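Local coordinates for phosphoserine aminotransferase (Bacillus alcalophilus, PDB 1W23), which catalyses the reversible, pyridoxal-phosphate-dependent transfer of an amino group between glutamate and 3-phosphohydroxypyruvate, yielding phosphoserine on the route to serine, at residues F5-G10 and I347-L352; Y96-T99 and S103-A106; K105-A110 and G114-A119; V322-H327 and C333-Y338. All coordinates share one frame; numbering follows the deposited sequence.

Interaction 1 (F5-G10 and I347-L352)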
loop_
_atom_site.group_PDB
_atom_site.type_symbol
_atom_site.label_atom_id
_atom_site.label_comp_id
_atom_site.label_asym_id
_atom_site.label_seq_id
_atom_site.Cartn_x
_atom_site.Cartn_y
_atom_site.Cartn_z
ATOM N N PHE A 5 -23.073 -11.971 8.704
ATOM C CA PHE A 5 -23.401 -10.534 8.671
ATOM C C PHE A 5 -22.112 -9.779 8.987
ATOM O O PHE A 5 -21.583 -9.874 10.096
ATOM C CB PHE A 5 -24.493 -10.207 9.681
ATOM C CG PHE A 5 -25.705 -11.099 9.543
ATOM C CD1 PHE A 5 -25.962 -12.107 10.462
ATOM C CD2 PHE A 5 -26.579 -10.912 8.482
ATOM C CE1 PHE A 5 -27.042 -12.938 10.376
ATOM C CE2 PHE A 5 -27.692 -11.742 8.382
ATOM C CZ PHE A 5 -27.893 -12.735 9.323
ATOM N N ASN A 6 -21.600 -9.030 8.025
ATOM C CA ASN A 6 -20.272 -8.418 8.126
ATOM C C ASN A 6 -20.336 -6.968 8.614
ATOM O O ASN A 6 -20.538 -6.033 7.828
ATOM C CB ASN A 6 -19.552 -8.493 6.795
ATOM C CG ASN A 6 -18.111 -8.000 6.895
ATOM O OD1 ASN A 6 -17.681 -7.601 7.968
ATOM N ND2 ASN A 6 -17.419 -8.019 5.750
ATOM N N PHE A 7 -20.148 -6.799 9.914
ATOM C CA PHE A 7 -20.077 -5.505 10.588
ATOM C C PHE A 7 -18.643 -5.117 10.935
ATOM O O PHE A 7 -18.405 -4.298 11.825
ATOM C CB PHE A 7 -20.952 -5.519 11.846
ATOM C CG PHE A 7 -22.437 -5.518 11.577
ATOM C CD1 PHE A 7 -23.176 -6.677 11.516
ATOM C CD2 PHE A 7 -23.125 -4.324 11.368
ATOM C CE1 PHE A 7 -24.533 -6.659 11.283
ATOM C CE2 PHE A 7 -24.491 -4.300 11.146
ATOM C CZ PHE A 7 -25.194 -5.474 11.091
ATOM N N ASN A 8 -17.678 -5.623 10.182
ATOM C CA ASN A 8 -16.279 -5.268 10.427
ATOM C C ASN A 8 -16.033 -3.769 10.275
ATOM O O ASN A 8 -16.594 -3.082 9.401
ATOM C CB ASN A 8 -15.367 -6.031 9.434
ATOM C CG ASN A 8 -15.028 -7.411 9.906
ATOM O OD1 ASN A 8 -14.977 -7.678 11.110
ATOM N ND2 ASN A 8 -14.748 -8.310 8.971
ATOM N N ALA A 9 -15.142 -3.264 11.148
ATOM C CA ALA A 9 -14.865 -1.836 11.276
ATOM C C ALA A 9 -13.792 -1.313 10.327
ATOM O O ALA A 9 -13.603 -0.112 10.284
ATOM C CB ALA A 9 -14.475 -1.511 12.722
ATOM N N GLY A 10 -13.066 -2.182 9.647
ATOM C CA GLY A 10 -12.022 -1.711 8.754
ATOM C C GLY A 10 -10.877 -2.693 8.688
ATOM O O GLY A 10 -10.256 -2.994 9.758
ATOM N N ILE A 347 -31.362 -5.300 9.690
ATOM C CA ILE A 347 -32.596 -5.957 10.166
ATOM C C ILE A 347 -32.240 -7.158 11.003
ATOM O O ILE A 347 -32.853 -7.379 12.066
ATOM C CB ILE A 347 -33.467 -6.296 8.963
ATOM C CG1 ILE A 347 -33.921 -5.057 8.173
ATOM C CG2 ILE A 347 -34.634 -7.187 9.404
ATOM C CD1 ILE A 347 -34.565 -5.265 6.817
ATOM N N ALA A 348 -31.285 -7.994 10.581
ATOM C CA ALA A 348 -30.887 -9.173 11.334
ATOM C C ALA A 348 -30.335 -8.768 12.721
ATOM O O ALA A 348 -30.625 -9.421 13.734
ATOM C CB ALA A 348 -29.893 -10.026 10.559
ATOM N N LEU A 349 -29.518 -7.701 12.758
ATOM C CA LEU A 349 -28.993 -7.219 14.031
ATOM C C LEU A 349 -30.122 -6.781 14.958
ATOM O O LEU A 349 -30.099 -7.113 16.161
ATOM C CB LEU A 349 -27.957 -6.127 13.797
ATOM C CG LEU A 349 -27.358 -5.517 15.075
ATOM C CD1 LEU A 349 -26.639 -6.561 15.899
ATOM C CD2 LEU A 349 -26.396 -4.395 14.722
ATOM N N ARG A 350 -31.084 -6.037 14.437
ATOM C CA ARG A 350 -32.257 -5.653 15.249
ATOM C C ARG A 350 -32.923 -6.906 15.822
ATOM O O ARG A 350 -33.257 -6.938 17.023
ATOM C CB ARG A 350 -33.228 -4.833 14.410
ATOM C CG ARG A 350 -34.597 -4.701 15.034
ATOM C CD ARG A 350 -35.469 -3.719 14.248
ATOM N NE ARG A 350 -36.813 -3.567 14.727
ATOM C CZ ARG A 350 -37.175 -2.694 15.666
ATOM N NH1 ARG A 350 -36.298 -1.858 16.258
ATOM N NH2 ARG A 350 -38.481 -2.717 15.986
ATOM N N GLU A 351 -33.147 -7.923 15.020
ATOM C CA GLU A 351 -33.833 -9.116 15.491
ATOM C C GLU A 351 -33.017 -9.822 16.581
ATOM O O GLU A 351 -33.557 -10.278 17.607
ATOM C CB GLU A 351 -34.103 -10.041 14.267
ATOM C CG GLU A 351 -35.209 -9.419 13.378
ATOM C CD GLU A 351 -35.486 -10.075 12.081
ATOM O OE1 GLU A 351 -36.399 -9.646 11.309
ATOM O OE2 GLU A 351 -34.815 -11.092 11.752
ATOM N N LEU A 352 -31.695 -9.917 16.404
ATOM C CA LEU A 352 -30.830 -10.480 17.434
ATOM C C LEU A 352 -30.965 -9.697 18.722
ATOM O O LEU A 352 -31.082 -10.270 19.816
ATOM C CB LEU A 352 -29.380 -10.426 16.939
ATOM C CG LEU A 352 -28.279 -10.842 17.914
ATOM C CD1 LEU A 352 -27.964 -12.322 17.810
ATOM C CD2 LEU A 352 -26.931 -10.184 17.639
#
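F5 lays one face of its ring over the methyl group of A348, and F7 presses the far end of its ring on L349 one residue further along helix 343-359. Followed outward, the F5 CA-CB bond already heads for the helix, and CG is set opposite the backbone carbonyl carbon (chi1 -52°), which carries the ring out over A348. CD2 is the first ring atom to come near, 4.0 Å from A348 CB. CE2 touches most closely, at 3.5 Å from A348 CB, and the terminal CZ follows at 3.6 Å from the same CB. The methyl sits 23° off the ring normal and toward the rim, a CH-pi contact. In F7 the tip does the work: CZ lies 3.9 Å from L349 CB, while CE2 reaches L349 CD2 at 4.1 Å, the two side chains crossing at a slant. Between the phenylalanines, N6 closes an Asx turn, its OD1 accepting from N8 N at 3.0 Å. Its ND2 and that of N8 turn to E38 O of the second subunit, the N6 bond being weak. F321 also meets F5, F7, A348 and L349, and strand 5-6 pairs in parallel with strand 321-322. The N-terminal strand is thus built into the C-terminal part of the chain, consistent with the small domain of fold type I aminotransferases, which draws on both chain ends.

Interaction 2 (Y96-T99 and S103-A106)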
loop_
_atom_site.group_PDB
_atom_site.type_symbol
_atom_site.label_atom_id
_atom_site.label_comp_id
_atom_site.label_asym_id
_atom_site.label_seq_id
_atom_site.Cartn_x
_atom_site.Cartn_y
_atom_site.Cartn_z
ATOM N N TYR A 96 -5.903 21.442 16.397
ATOM C CA TYR A 96 -6.689 20.192 16.307
ATOM C C TYR A 96 -7.953 20.309 17.121
ATOM O O TYR A 96 -7.955 20.800 18.250
ATOM C CB TYR A 96 -5.837 18.986 16.889
ATOM C CG TYR A 96 -4.797 18.582 15.832
ATOM C CD1 TYR A 96 -3.655 19.359 15.667
ATOM C CD2 TYR A 96 -4.961 17.499 14.986
ATOM C CE1 TYR A 96 -2.703 19.044 14.722
ATOM C CE2 TYR A 96 -4.022 17.174 13.986
ATOM C CZ TYR A 96 -2.896 17.938 13.866
ATOM O OH TYR A 96 -1.966 17.708 12.878
ATOM N N VAL A 97 -9.046 19.753 16.586
ATOM C CA VAL A 97 -10.276 19.543 17.316
ATOM C C VAL A 97 -10.305 18.072 17.711
ATOM O O VAL A 97 -10.282 17.179 16.840
ATOM C CB VAL A 97 -11.532 19.920 16.533
ATOM C CG1 VAL A 97 -12.810 19.704 17.361
ATOM C CG2 VAL A 97 -11.484 21.354 16.030
ATOM N N LEU A 98 -10.339 17.784 19.012
ATOM C CA LEU A 98 -10.316 16.422 19.490
ATOM C C LEU A 98 -11.734 15.870 19.708
ATOM O O LEU A 98 -12.453 16.363 20.589
ATOM C CB LEU A 98 -9.548 16.291 20.791
ATOM C CG LEU A 98 -8.044 16.703 20.716
ATOM C CD1 LEU A 98 -7.371 16.490 22.074
ATOM C CD2 LEU A 98 -7.313 15.932 19.621
ATOM N N THR A 99 -12.128 14.876 18.891
ATOM C CA THR A 99 -13.423 14.249 19.015
ATOM C C THR A 99 -13.333 12.741 19.144
ATOM O O THR A 99 -14.358 12.049 19.158
ATOM C CB THR A 99 -14.385 14.647 17.890
ATOM O OG1 THR A 99 -13.710 14.563 16.597
ATOM C CG2 THR A 99 -14.858 16.091 18.031
ATOM N N SER A 103 -8.487 11.439 16.463
ATOM C CA SER A 103 -8.044 12.831 16.547
ATOM C C SER A 103 -6.742 12.947 17.364
ATOM O O SER A 103 -5.823 13.680 17.017
ATOM C CB SER A 103 -9.082 13.710 17.227
ATOM O OG SER A 103 -10.384 13.632 16.649
ATOM N N GLU A 104 -6.705 12.216 18.504
ATOM C CA GLU A 104 -5.535 12.222 19.369
ATOM C C GLU A 104 -4.293 11.711 18.617
ATOM O O GLU A 104 -3.199 12.275 18.764
ATOM C CB GLU A 104 -5.754 11.375 20.602
ATOM C CG GLU A 104 -6.805 11.913 21.522
ATOM C CD GLU A 104 -7.106 11.060 22.741
ATOM O OE1 GLU A 104 -7.861 11.489 23.623
ATOM O OE2 GLU A 104 -6.560 9.927 22.839
ATOM N N LYS A 105 -4.444 10.660 17.819
ATOM C CA LYS A 105 -3.294 10.103 17.103
ATOM C C LYS A 105 -2.782 11.100 16.091
ATOM O O LYS A 105 -1.553 11.206 15.846
ATOM C CB LYS A 105 -3.681 8.754 16.501
ATOM C CG LYS A 105 -3.597 7.565 17.464
ATOM C CD LYS A 105 -4.429 6.379 16.978
ATOM C CE LYS A 105 -3.617 5.189 16.541
ATOM N NZ LYS A 105 -2.996 4.484 17.697
ATOM N N ALA A 106 -3.664 11.867 15.437
ATOM C CA ALA A 106 -3.246 12.891 14.494
ATOM C C ALA A 106 -2.458 13.998 15.210
ATOM O O ALA A 106 -1.388 14.432 14.774
ATOM C CB ALA A 106 -4.431 13.446 13.701
HETATM O O HOH W 1 -1.781 15.298 12.019
#
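S103 OG accepts a nearly straight bond from T99 N (3.1 Å, N-H...O angle 171°) and is also hydrogen-bonded to T148 OG1, so two groups hold the hydroxyl in a buried spot. With OG opposite its own carbonyl carbon (chi1 -54°), the serine reaches from the first turn of helix 101-111 to the residue just after strand 93-98. W102, just before S103, belongs to the cofactor site. T99 OG1 has its own partner in N151 OD1. Beside the serine, L98 brings the CD2 branch against S103 CB at 3.7 Å and covers the start of the next peptide, E104 N, at 3.9 Å.

Further back along the strand, the Y96 ring comes obliquely to the helix. Its CE2 lies 3.8 Å from A106 CB and 3.7 Å from A106 C. The phenol continues past the methyl and gives its hydrogen to a water, with OH 2.6 Å from the water oxygen; that water donates in turn to A106 O at 2.9 Å. Y144 OH is a second partner of the phenol. A phenylalanine at Y96 would probably keep the contact with A106 but leave the bridging water and Y144 without their shared hydroxyl.

Strand 93-98 runs between strands 142-148 and 115-121 of the large mixed sheet. Strand 93-98 and helix 101-111 are the first two elements of a beta-alpha-beta unit completed by strand 115-121, and the helix lies across one face of the sheet, with A106 also against H146 of strand 142-148.

Interaction 3 (K105-A110 and G114-A119)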
loop_
_atom_site.group_PDB
_atom_site.type_symbol
_atom_site.label_atom_id
_atom_site.label_comp_id
_atom_site.label_asym_id
_atom_site.label_seq_id
_atom_site.Cartn_x
_atom_site.Cartn_y
_atom_site.Cartn_z
ATOM N N LYS A 105 -4.444 10.660 17.819
ATOM C CA LYS A 105 -3.294 10.103 17.103
ATOM C C LYS A 105 -2.782 11.100 16.091
ATOM O O LYS A 105 -1.553 11.206 15.846
ATOM C CB LYS A 105 -3.681 8.754 16.501
ATOM C CG LYS A 105 -3.597 7.565 17.464
ATOM C CD LYS A 105 -4.429 6.379 16.978
ATOM C CE LYS A 105 -3.617 5.189 16.541
ATOM N NZ LYS A 105 -2.996 4.484 17.697
ATOM N N ALA A 106 -3.664 11.867 15.437
ATOM C CA ALA A 106 -3.246 12.891 14.494
ATOM C C ALA A 106 -2.458 13.998 15.210
ATOM O O ALA A 106 -1.388 14.432 14.774
ATOM C CB ALA A 106 -4.431 13.446 13.701
ATOM N N LEU A 107 -2.998 14.464 16.336
ATOM C CA LEU A 107 -2.329 15.509 17.136
ATOM C C LEU A 107 -0.947 15.066 17.516
ATOM O O LEU A 107 0.007 15.870 17.450
ATOM C CB LEU A 107 -3.200 15.836 18.340
ATOM C CG LEU A 107 -2.561 16.734 19.386
ATOM C CD1 LEU A 107 -2.229 18.108 18.854
ATOM C CD2 LEU A 107 -3.452 16.869 20.610
ATOM N N LYS A 108 -0.807 13.835 17.979
ATOM C CA LYS A 108 0.467 13.299 18.478
ATOM C C LYS A 108 1.554 13.471 17.427
ATOM O O LYS A 108 2.695 13.833 17.725
ATOM C CB LYS A 108 0.312 11.856 18.913
ATOM C CG LYS A 108 1.568 11.118 19.271
ATOM C CD LYS A 108 1.321 9.642 19.561
ATOM C CE LYS A 108 2.550 8.768 19.709
ATOM N NZ LYS A 108 3.491 9.224 20.772
ATOM N N GLU A 109 1.238 13.157 16.149
ATOM C CA GLU A 109 2.266 13.238 15.123
ATOM C C GLU A 109 2.655 14.668 14.838
ATOM O O GLU A 109 3.835 14.952 14.562
ATOM C CB GLU A 109 1.813 12.519 13.851
ATOM C CG GLU A 109 1.615 11.045 14.037
ATOM C CD GLU A 109 2.803 10.348 14.664
ATOM O OE1 GLU A 109 3.942 10.517 14.145
ATOM O OE2 GLU A 109 2.583 9.619 15.663
ATOM N N ALA A 110 1.718 15.600 14.872
ATOM C CA ALA A 110 2.066 16.996 14.692
ATOM C C ALA A 110 2.947 17.521 15.799
ATOM O O ALA A 110 3.861 18.326 15.537
ATOM C CB ALA A 110 0.811 17.854 14.531
ATOM N N GLY A 114 6.185 20.261 15.337
ATOM C CA GLY A 114 6.072 21.699 15.562
ATOM C C GLY A 114 5.053 21.999 16.639
ATOM O O GLY A 114 4.643 21.108 17.388
ATOM N N GLU A 115 4.709 23.271 16.747
ATOM C CA GLU A 115 3.766 23.717 17.772
ATOM C C GLU A 115 2.357 23.269 17.414
ATOM O O GLU A 115 1.973 23.337 16.246
ATOM C CB GLU A 115 3.779 25.247 17.899
ATOM C CG GLU A 115 2.971 25.779 19.029
ATOM C CD GLU A 115 3.088 27.230 19.409
ATOM O OE1 GLU A 115 3.825 28.010 18.737
ATOM O OE2 GLU A 115 2.424 27.590 20.439
ATOM N N THR A 116 1.617 22.855 18.443
ATOM C CA THR A 116 0.264 22.382 18.305
ATOM C C THR A 116 -0.642 23.112 19.323
ATOM O O THR A 116 -0.217 23.790 20.257
ATOM C CB THR A 116 0.133 20.875 18.462
ATOM O OG1 THR A 116 0.583 20.492 19.766
ATOM C CG2 THR A 116 0.946 20.124 17.455
ATOM N N HIS A 117 -1.942 22.935 19.112
ATOM C CA HIS A 117 -2.958 23.537 19.952
ATOM C C HIS A 117 -4.225 22.667 19.825
ATOM O O HIS A 117 -4.421 22.033 18.804
ATOM C CB HIS A 117 -3.213 24.957 19.499
ATOM C CG HIS A 117 -4.161 25.771 20.300
ATOM N ND1 HIS A 117 -5.512 25.883 20.058
ATOM C CD2 HIS A 117 -3.871 26.543 21.393
ATOM C CE1 HIS A 117 -6.051 26.683 20.954
ATOM N NE2 HIS A 117 -5.098 27.105 21.767
ATOM N N ILE A 118 -5.038 22.748 20.873
ATOM C CA ILE A 118 -6.333 22.069 20.920
ATOM C C ILE A 118 -7.395 23.143 20.855
ATOM O O ILE A 118 -7.666 23.896 21.798
ATOM C CB ILE A 118 -6.473 21.196 22.176
ATOM C CG1 ILE A 118 -5.427 20.057 22.120
ATOM C CG2 ILE A 118 -7.870 20.576 22.259
ATOM C CD1 ILE A 118 -5.309 19.293 23.410
ATOM N N ALA A 119 -8.041 23.244 19.687
ATOM C CA ALA A 119 -9.048 24.262 19.457
ATOM C C ALA A 119 -10.309 23.988 20.290
ATOM O O ALA A 119 -10.998 24.929 20.718
ATOM C CB ALA A 119 -9.430 24.311 17.997
#
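L107 splits its two methyls over strand 115-121: CD1 lies 3.7 Å from T116 CB, and CD2 comes 4.0 Å from I118 CG1. CG stands opposite the backbone N (chi1 171°), which sends both branches to the strand, slanting over the threonine and at about a right angle to the isoleucine. One turn later A110 adds its CB, 3.7 Å from T116 CG2. T116 thus meets the leucine with its CB and OG1 and the alanine with CG2. Cutting L107 back to an alanine is likely to open a gap between helix and strand, with T116 CB and I118 CG1 losing the methyls that touch them.

A short connection joins the two: G114 N bonds to A110 O at 3.0 Å. From there the chain reverses, and helix 105-110 and strand 115-118 run 152° apart at 8.7 Å between axes. H117 points away from the helix and fixes ND1 on N95 OD1. Y96 backs both L107 and A110, and F80 and P84 of helix 75-87 also pack on this helix. Strand 93-98, helix 101-111 and strand 115-121 form a beta-alpha-beta crossover at the edge of the seven-stranded sheet of a fold type I aminotransferase.

Interaction 4 (V322-H327 and C333-Y338)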
loop_
_atom_site.group_PDB
_atom_site.type_symbol
_atom_site.label_atom_id
_atom_site.label_comp_id
_atom_site.label_asym_id
_atom_site.label_seq_id
_atom_site.Cartn_x
_atom_site.Cartn_y
_atom_site.Cartn_z
ATOM N N VAL A 322 -20.204 -10.767 12.443
ATOM C CA VAL A 322 -18.743 -10.566 12.450
ATOM C C VAL A 322 -18.449 -9.112 12.760
ATOM O O VAL A 322 -19.017 -8.204 12.147
ATOM C CB VAL A 322 -18.157 -10.952 11.048
ATOM C CG1 VAL A 322 -16.684 -10.692 11.006
ATOM C CG2 VAL A 322 -18.436 -12.421 10.764
ATOM N N GLY A 323 -17.531 -8.887 13.683
ATOM C CA GLY A 323 -16.991 -7.567 13.921
ATOM C C GLY A 323 -17.624 -6.681 14.945
ATOM O O GLY A 323 -17.250 -5.520 15.055
ATOM N N LEU A 324 -18.609 -7.194 15.696
ATOM C CA LEU A 324 -19.362 -6.322 16.616
ATOM C C LEU A 324 -18.637 -5.986 17.899
ATOM O O LEU A 324 -19.106 -5.106 18.628
ATOM C CB LEU A 324 -20.691 -6.994 16.963
ATOM C CG LEU A 324 -21.712 -7.063 15.868
ATOM C CD1 LEU A 324 -22.966 -7.819 16.352
ATOM C CD2 LEU A 324 -22.143 -5.709 15.367
ATOM N N ASN A 325 -17.530 -6.629 18.247
ATOM C CA ASN A 325 -16.856 -6.254 19.464
ATOM C C ASN A 325 -16.344 -4.826 19.366
ATOM O O ASN A 325 -15.724 -4.457 18.367
ATOM C CB ASN A 325 -15.646 -7.192 19.683
ATOM C CG ASN A 325 -16.001 -8.617 20.070
ATOM O OD1 ASN A 325 -17.107 -9.114 19.919
ATOM N ND2 ASN A 325 -15.070 -9.363 20.624
ATOM N N GLY A 326 -16.559 -4.037 20.418
ATOM C CA GLY A 326 -16.043 -2.682 20.405
ATOM C C GLY A 326 -14.543 -2.643 20.252
ATOM O O GLY A 326 -13.809 -3.621 20.488
ATOM N N HIS A 327 -13.999 -1.473 19.855
ATOM C CA HIS A 327 -12.533 -1.329 19.792
ATOM C C HIS A 327 -11.963 -1.631 21.142
ATOM O O HIS A 327 -12.603 -1.309 22.188
ATOM C CB HIS A 327 -12.213 0.124 19.395
ATOM C CG HIS A 327 -10.740 0.323 19.082
ATOM N ND1 HIS A 327 -9.876 0.735 20.076
ATOM C CD2 HIS A 327 -10.049 0.121 17.933
ATOM C CE1 HIS A 327 -8.665 0.787 19.531
ATOM N NE2 HIS A 327 -8.750 0.441 18.232
ATOM N N CYS A 333 -19.800 -2.584 22.349
ATOM C CA CYS A 333 -20.182 -3.108 21.061
ATOM C C CYS A 333 -20.065 -1.997 20.010
ATOM O O CYS A 333 -20.269 -0.809 20.338
ATOM C CB CYS A 333 -21.629 -3.616 21.064
ATOM S SG CYS A 333 -21.957 -4.785 22.411
ATOM N N ARG A 334 -19.797 -2.356 18.780
ATOM C CA ARG A 334 -19.722 -1.385 17.688
ATOM C C ARG A 334 -20.229 -2.067 16.436
ATOM O O ARG A 334 -19.632 -3.008 15.951
ATOM C CB ARG A 334 -18.295 -0.887 17.464
ATOM C CG ARG A 334 -18.191 0.099 16.310
ATOM C CD ARG A 334 -16.825 0.765 16.225
ATOM N NE ARG A 334 -15.739 -0.215 16.120
ATOM C CZ ARG A 334 -14.480 0.127 15.877
ATOM N NH1 ARG A 334 -14.133 1.385 15.698
ATOM N NH2 ARG A 334 -13.548 -0.860 15.832
ATOM N N ALA A 335 -21.368 -1.566 15.913
ATOM C CA ALA A 335 -21.917 -2.043 14.647
ATOM C C ALA A 335 -21.457 -1.060 13.548
ATOM O O ALA A 335 -21.957 0.081 13.498
ATOM C CB ALA A 335 -23.444 -2.123 14.686
ATOM N N SER A 336 -20.505 -1.461 12.719
ATOM C CA SER A 336 -20.030 -0.623 11.618
ATOM C C SER A 336 -20.914 -0.896 10.413
ATOM O O SER A 336 -21.095 -2.032 9.999
ATOM C CB SER A 336 -18.568 -0.880 11.345
ATOM O OG SER A 336 -17.759 -0.535 12.464
ATOM N N ILE A 337 -21.519 0.191 9.911
ATOM C CA ILE A 337 -22.566 0.186 8.906
ATOM C C ILE A 337 -22.223 1.130 7.755
ATOM O O ILE A 337 -22.970 1.981 7.328
ATOM C CB ILE A 337 -23.948 0.483 9.553
ATOM C CG1 ILE A 337 -23.952 1.750 10.403
ATOM C CG2 ILE A 337 -24.415 -0.721 10.342
ATOM C CD1 ILE A 337 -25.359 2.186 10.822
ATOM N N TYR A 338 -21.002 0.952 7.233
ATOM C CA TYR A 338 -20.513 1.674 6.080
ATOM C C TYR A 338 -21.388 1.453 4.871
ATOM O O TYR A 338 -22.287 0.597 4.877
ATOM C CB TYR A 338 -19.076 1.205 5.801
ATOM C CG TYR A 338 -18.136 1.382 6.978
ATOM C CD1 TYR A 338 -17.379 0.320 7.443
ATOM C CD2 TYR A 338 -17.972 2.570 7.636
ATOM C CE1 TYR A 338 -16.516 0.443 8.486
ATOM C CE2 TYR A 338 -17.098 2.725 8.677
ATOM C CZ TYR A 338 -16.349 1.657 9.103
ATOM O OH TYR A 338 -15.492 1.836 10.188
HETATM O O HOH W 2 -15.688 -3.019 16.096
#
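R334 and L324 carry most of the contact between strand 333-336, the outer strand of a three-stranded antiparallel sheet, and the loop that leads back to it from strand 321-322. R334 N donates to L324 O at 2.8 Å. The backbones also meet through CA-H...O contacts, C333 CA to L324 O at 3.3 Å and L324 CA to R334 O at 3.4 Å; N325 and C333 form a single beta bridge.

The L324 side chain slides along the strand, CD2 lying 3.7 Å from A335 CA; its other neighbours include L313 and A316 of helix 306-318. On the polar side R334 leaves the strand extended and bends at its third torsion (chi3 56°), which turns the guanidinium back to the loop. H327 CB lies over one face of that group, 3.9 Å from R334 NH2. The imidazole stands almost upright to the guanidinium, its plane 80° away, and holds ND1 on S329 OG; H327 also packs on R42 of the second subunit. R334 NH1 bonds to T152 O, so the arginine ties this strand to T152, a residue of the pyridoxal phosphate pocket. A water in the plane of the guanidinium accepts from R334 NE at 2.8 Å and lies 2.7 Å from N325 O, to which it can donate.

How the interactions relate
Along the chain, interactions 2 and 3 come first and interaction 4 later, all within the span bracketed by interaction 1. Interactions 2 and 3 have centres about 7 Å apart, share K105 and A106 of helix 101-111, and fix it to neighbouring strands 93-98 and 115-121 of the large sheet. The centres of interactions 1 and 4 are about 8 Å apart, joined where F5 O meets V322 N and A9 O meets Y338 OH; helix 343-359 is the next element after strand 333-336. The centres of 1 and 2 are about 28 Å apart, and interactions 2 and 4 come close to the cofactor site: one pair lies in the large-sheet domain, the other where the N-terminal strand meets the C-terminal part.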